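Local coordinates for protein beta-lactamase (Serratia marcescens, PDB 5GWA) that probably hydrolyses beta-lactam antibiotics as a class A extended-spectrum beta-lactamase, and is bound here to the inhibitor avibactam, at residues F100-D112 / D186-G198. Numbering follows the deposited sequence. Where two conformers were deposited one is given.
Sequences FSEIIKSTVSHSD and DFLLNTMIETTTG. With NA (sodium ion), chain N; NA (sodium ion), chain T; NA (sodium ion), chain I; NXL ((2S,5R)-1-formyl-5-[(sulfooxy)amino]piperidine-2-carboxamide), chain B.
At the edge of the F187 ring lie S101 O, in its plane, and K105 CE, 3.6 Å from CE1, while I104 CG2 approaches CE2 obliquely. One face carries T191 OG1 of the same helix over its centre, 3.8 Å above the plane. At the far end of the contact, T196 OG1 sits over one face of the H110 imidazole, toward its rim. Between the two rings, helices 100-109 and 186-193 of the all-helical part of the class A beta-lactamase fold cross at -42°, a packing that brings the residues following them, S111 and T197, together at the inhibitor pocket. T191 is a knob in the hole formed by I104, K105, V108 and S109. With CG2 anti to the backbone N (chi1 -63°), its methyl enters that hole, 3.7 Å from V108 CB, and its hydroxyl turns back to bond F187 O. V108 CG1 meets M192 CG at a slant.

Polar ties follow toward the C-terminal ends of the two segments. S109 OG donates to T191 O (2.7 Å) from above the carbonyl plane and accepts a hydrogen bond from a water that also donates to E194 OE1. The nearly straight bond from T196 N to S109 O then joins the two segments. Beyond it both segments reach avibactam: T197, whose OG1 bonds T216, places CB 3.5 Å from the inhibitor's OAD, and S111 OG, also bonded to K215, donates to its sulfate oxygen OAG at 2.8 Å.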
# COMPACT_ATOMS: atom_id res chain seq x y z
N PHE A 100 -8.10 5.37 19.66
CA PHE A 100 -6.66 5.52 19.60
C PHE A 100 -6.03 4.13 19.65
O PHE A 100 -5.04 3.88 18.98
CB PHE A 100 -6.13 6.33 20.78
CG PHE A 100 -6.53 7.75 20.75
CD1 PHE A 100 -5.86 8.67 19.97
CD2 PHE A 100 -7.57 8.21 21.58
CE1 PHE A 100 -6.25 9.99 19.93
CE2 PHE A 100 -7.93 9.53 21.56
CZ PHE A 100 -7.27 10.43 20.74
N SER A 101 -6.53 3.25 20.53
CA SER A 101 -6.01 1.88 20.61
C SER A 101 -5.98 1.17 19.25
O SER A 101 -4.93 0.65 18.82
CB SER A 101 -6.87 1.05 21.57
OG SER A 101 -6.45 -0.30 21.57
N GLU A 102 -7.10 1.17 18.56
CA GLU A 102 -7.21 0.47 17.29
C GLU A 102 -6.24 1.12 16.29
O GLU A 102 -5.63 0.42 15.44
CB GLU A 102 -8.64 0.55 16.72
CG GLU A 102 -8.75 -0.19 15.40
CD GLU A 102 -10.17 -0.47 14.89
OE1 GLU A 102 -11.16 -0.27 15.64
OE2 GLU A 102 -10.31 -1.07 13.81
N ILE A 103 -6.22 2.43 16.26
CA ILE A 103 -5.38 3.13 15.28
C ILE A 103 -3.91 2.85 15.55
O ILE A 103 -3.14 2.53 14.62
CB ILE A 103 -5.64 4.66 15.24
CG1 ILE A 103 -7.08 4.92 14.75
CG2 ILE A 103 -4.62 5.37 14.34
CD1 ILE A 103 -7.56 6.33 15.05
N ILE A 104 -3.49 2.92 16.83
CA ILE A 104 -2.10 2.64 17.15
C ILE A 104 -1.70 1.19 16.84
O ILE A 104 -0.61 0.96 16.29
CB ILE A 104 -1.80 2.93 18.63
CG1 ILE A 104 -1.99 4.39 18.91
CG2 ILE A 104 -0.41 2.44 18.98
CD1 ILE A 104 -2.11 4.74 20.39
N LYS A 105 -2.58 0.22 17.11
CA LYS A 105 -2.28 -1.18 16.84
C LYS A 105 -2.09 -1.38 15.35
O LYS A 105 -1.14 -2.01 14.92
CB LYS A 105 -3.38 -2.12 17.32
CG LYS A 105 -3.44 -2.26 18.82
CD LYS A 105 -4.48 -3.31 19.17
CE LYS A 105 -4.70 -3.40 20.67
NZ LYS A 105 -5.65 -4.50 20.94
N SER A 106 -2.93 -0.76 14.54
CA SER A 106 -2.75 -0.91 13.09
C SER A 106 -1.44 -0.25 12.63
O SER A 106 -0.72 -0.78 11.74
CB SER A 106 -3.93 -0.32 12.35
OG SER A 106 -3.87 -0.69 10.97
N THR A 107 -1.21 0.95 13.14
CA THR A 107 -0.05 1.77 12.74
C THR A 107 1.26 1.07 13.09
O THR A 107 2.23 1.13 12.33
CB THR A 107 -0.11 3.12 13.46
OG1 THR A 107 -1.30 3.79 13.01
CG2 THR A 107 1.08 3.96 13.08
N VAL A 108 1.32 0.45 14.27
CA VAL A 108 2.57 -0.16 14.75
C VAL A 108 2.66 -1.62 14.32
O VAL A 108 3.59 -1.99 13.60
CB VAL A 108 2.72 -0.07 16.27
CG1 VAL A 108 3.92 -0.88 16.76
CG2 VAL A 108 2.81 1.37 16.68
N SER A 109 1.67 -2.45 14.62
CA SER A 109 1.78 -3.90 14.36
C SER A 109 1.65 -4.20 12.87
O SER A 109 2.26 -5.16 12.39
CB SER A 109 0.74 -4.71 15.14
OG SER A 109 0.86 -4.35 16.51
N HIS A 110 0.84 -3.43 12.16
CA HIS A 110 0.61 -3.66 10.74
C HIS A 110 1.15 -2.52 9.86
O HIS A 110 0.96 -2.56 8.67
CB HIS A 110 -0.87 -3.86 10.47
CG HIS A 110 -1.37 -5.18 10.94
ND1 HIS A 110 -1.72 -5.46 12.24
CD2 HIS A 110 -1.53 -6.32 10.24
CE1 HIS A 110 -2.07 -6.74 12.32
NE2 HIS A 110 -1.96 -7.28 11.12
N SER A 111 1.87 -1.59 10.48
CA SER A 111 2.52 -0.50 9.75
C SER A 111 1.60 0.31 8.86
O SER A 111 2.02 0.81 7.82
CB SER A 111 3.70 -1.01 8.96
OG SER A 111 4.73 -0.01 8.92
N ASP A 112 0.35 0.51 9.26
CA ASP A 112 -0.53 1.36 8.46
C ASP A 112 -0.00 2.76 8.23
O ASP A 112 0.38 3.47 9.19
CB ASP A 112 -1.90 1.43 9.12
CG ASP A 112 -2.95 1.90 8.17
OD1 ASP A 112 -3.05 3.10 7.95
OD2 ASP A 112 -3.69 1.06 7.66
N ASP A 186 2.95 -1.13 28.72
CA ASP A 186 2.47 -2.47 28.49
C ASP A 186 1.81 -2.54 27.13
O ASP A 186 1.95 -3.52 26.41
CB ASP A 186 1.45 -2.88 29.59
CG ASP A 186 2.13 -3.41 30.84
OD1 ASP A 186 3.10 -4.18 30.68
OD2 ASP A 186 1.67 -3.06 31.97
N PHE A 187 0.95 -1.56 26.85
CA PHE A 187 0.22 -1.49 25.59
C PHE A 187 1.13 -1.42 24.36
O PHE A 187 0.99 -2.25 23.42
CB PHE A 187 -0.74 -0.31 25.57
CG PHE A 187 -1.46 -0.15 24.26
CD1 PHE A 187 -2.46 -1.01 23.90
CD2 PHE A 187 -1.11 0.86 23.41
CE1 PHE A 187 -3.13 -0.87 22.68
CE2 PHE A 187 -1.80 1.04 22.21
CZ PHE A 187 -2.76 0.13 21.82
N LEU A 188 2.10 -0.53 24.41
CA LEU A 188 3.02 -0.42 23.26
C LEU A 188 3.89 -1.64 23.12
O LEU A 188 4.08 -2.18 21.99
CB LEU A 188 3.85 0.83 23.34
CG LEU A 188 4.78 1.06 22.15
CD1 LEU A 188 4.05 1.00 20.80
CD2 LEU A 188 5.56 2.33 22.32
N LEU A 189 4.39 -2.15 24.25
CA LEU A 189 5.19 -3.39 24.16
C LEU A 189 4.40 -4.54 23.58
O LEU A 189 4.89 -5.27 22.70
CB LEU A 189 5.79 -3.76 25.53
CG LEU A 189 6.72 -4.98 25.52
CD1 LEU A 189 7.89 -4.83 24.58
CD2 LEU A 189 7.27 -5.24 26.92
N ASN A 190 3.16 -4.78 24.05
CA ASN A 190 2.37 -5.85 23.52
C ASN A 190 2.17 -5.63 22.01
O ASN A 190 2.24 -6.58 21.23
CB ASN A 190 1.01 -5.95 24.21
CG ASN A 190 1.08 -6.64 25.57
OD1 ASN A 190 1.90 -7.51 25.79
ND2 ASN A 190 0.16 -6.31 26.43
N THR A 191 1.96 -4.37 21.64
CA THR A 191 1.65 -4.05 20.25
C THR A 191 2.89 -4.37 19.34
O THR A 191 2.77 -5.01 18.26
CB THR A 191 1.24 -2.59 20.17
OG1 THR A 191 0.02 -2.41 20.94
CG2 THR A 191 0.99 -2.19 18.77
N MET A 192 4.06 -4.11 19.89
CA MET A 192 5.33 -4.45 19.19
C MET A 192 5.66 -5.94 19.09
O MET A 192 6.21 -6.42 18.11
CB MET A 192 6.46 -3.71 19.85
CG MET A 192 6.42 -2.21 19.60
SD MET A 192 7.66 -1.27 20.47
CE MET A 192 9.11 -1.80 19.54
N ILE A 193 5.25 -6.73 20.09
CA ILE A 193 5.32 -8.18 19.99
C ILE A 193 4.33 -8.76 19.01
O ILE A 193 4.62 -9.71 18.27
CB ILE A 193 5.16 -8.84 21.39
CG1 ILE A 193 6.28 -8.36 22.32
CG2 ILE A 193 5.20 -10.34 21.26
CD1 ILE A 193 6.02 -8.67 23.80
N GLU A 194 3.15 -8.10 18.94
CA GLU A 194 2.09 -8.47 18.03
C GLU A 194 2.36 -8.08 16.58
O GLU A 194 1.59 -8.41 15.70
CB GLU A 194 0.77 -7.83 18.51
CG GLU A 194 0.18 -8.53 19.74
CD GLU A 194 -0.94 -7.77 20.45
OE1 GLU A 194 -1.40 -6.71 19.97
OE2 GLU A 194 -1.40 -8.29 21.51
N THR A 195 3.42 -7.33 16.34
CA THR A 195 3.80 -7.00 14.96
C THR A 195 3.80 -8.23 14.07
O THR A 195 4.38 -9.28 14.42
CB THR A 195 5.16 -6.29 14.97
OG1 THR A 195 4.99 -5.02 15.61
CG2 THR A 195 5.76 -6.09 13.57
N THR A 196 3.18 -8.11 12.88
CA THR A 196 3.12 -9.20 11.94
C THR A 196 4.07 -9.01 10.76
O THR A 196 4.28 -9.94 9.97
CB THR A 196 1.71 -9.43 11.39
OG1 THR A 196 1.22 -8.23 10.80
CG2 THR A 196 0.79 -9.80 12.53
N THR A 197 4.54 -7.78 10.56
CA THR A 197 5.41 -7.47 9.42
C THR A 197 6.80 -8.00 9.66
O THR A 197 7.20 -8.32 10.75
CB THR A 197 5.45 -5.96 9.15
OG1 THR A 197 6.01 -5.28 10.29
CG2 THR A 197 4.04 -5.44 8.93
N GLY A 198 7.55 -8.15 8.57
CA GLY A 198 8.94 -8.53 8.69
C GLY A 198 9.27 -9.80 9.39
O GLY A 198 10.24 -9.89 10.10
NA NA N . 6.83 -10.15 12.87
NA NA T . 6.57 -9.83 16.20
NA NA I . -12.22 1.41 17.50
OAC NXL B . 8.29 1.53 6.06
CAN NXL B . 7.07 1.56 6.18
N NXL B . 6.25 1.40 5.24
CAJ NXL B . 4.85 1.15 5.51
CA NXL B . 6.73 1.29 3.87
C NXL B . 6.31 2.38 2.96
O NXL B . 5.50 3.23 3.30
NAA NXL B . 6.77 2.28 1.71
CB NXL B . 6.30 -0.05 3.31
CAH NXL B . 4.85 -0.37 3.57
CAO NXL B . 4.50 -0.25 5.05
NAK NXL B . 5.07 -1.27 5.95
OAL NXL B . 6.17 -1.88 5.54
SAR NXL B . 7.04 -2.48 6.64
OAD NXL B . 6.64 -3.86 6.66
OAE NXL B . 8.44 -2.53 6.41
OAG NXL B . 6.89 -1.43 7.88
O HOH W 1 -4.19 -7.01 20.05
O HOH W 2 5.69 -3.16 11.97
O HOH W 3 -1.51 -5.10 17.79
O HOH W 4 -0.95 -9.65 9.43
O HOH W 5 -12.99 0.51 19.92
O HOH W 6 5.47 -12.45 13.12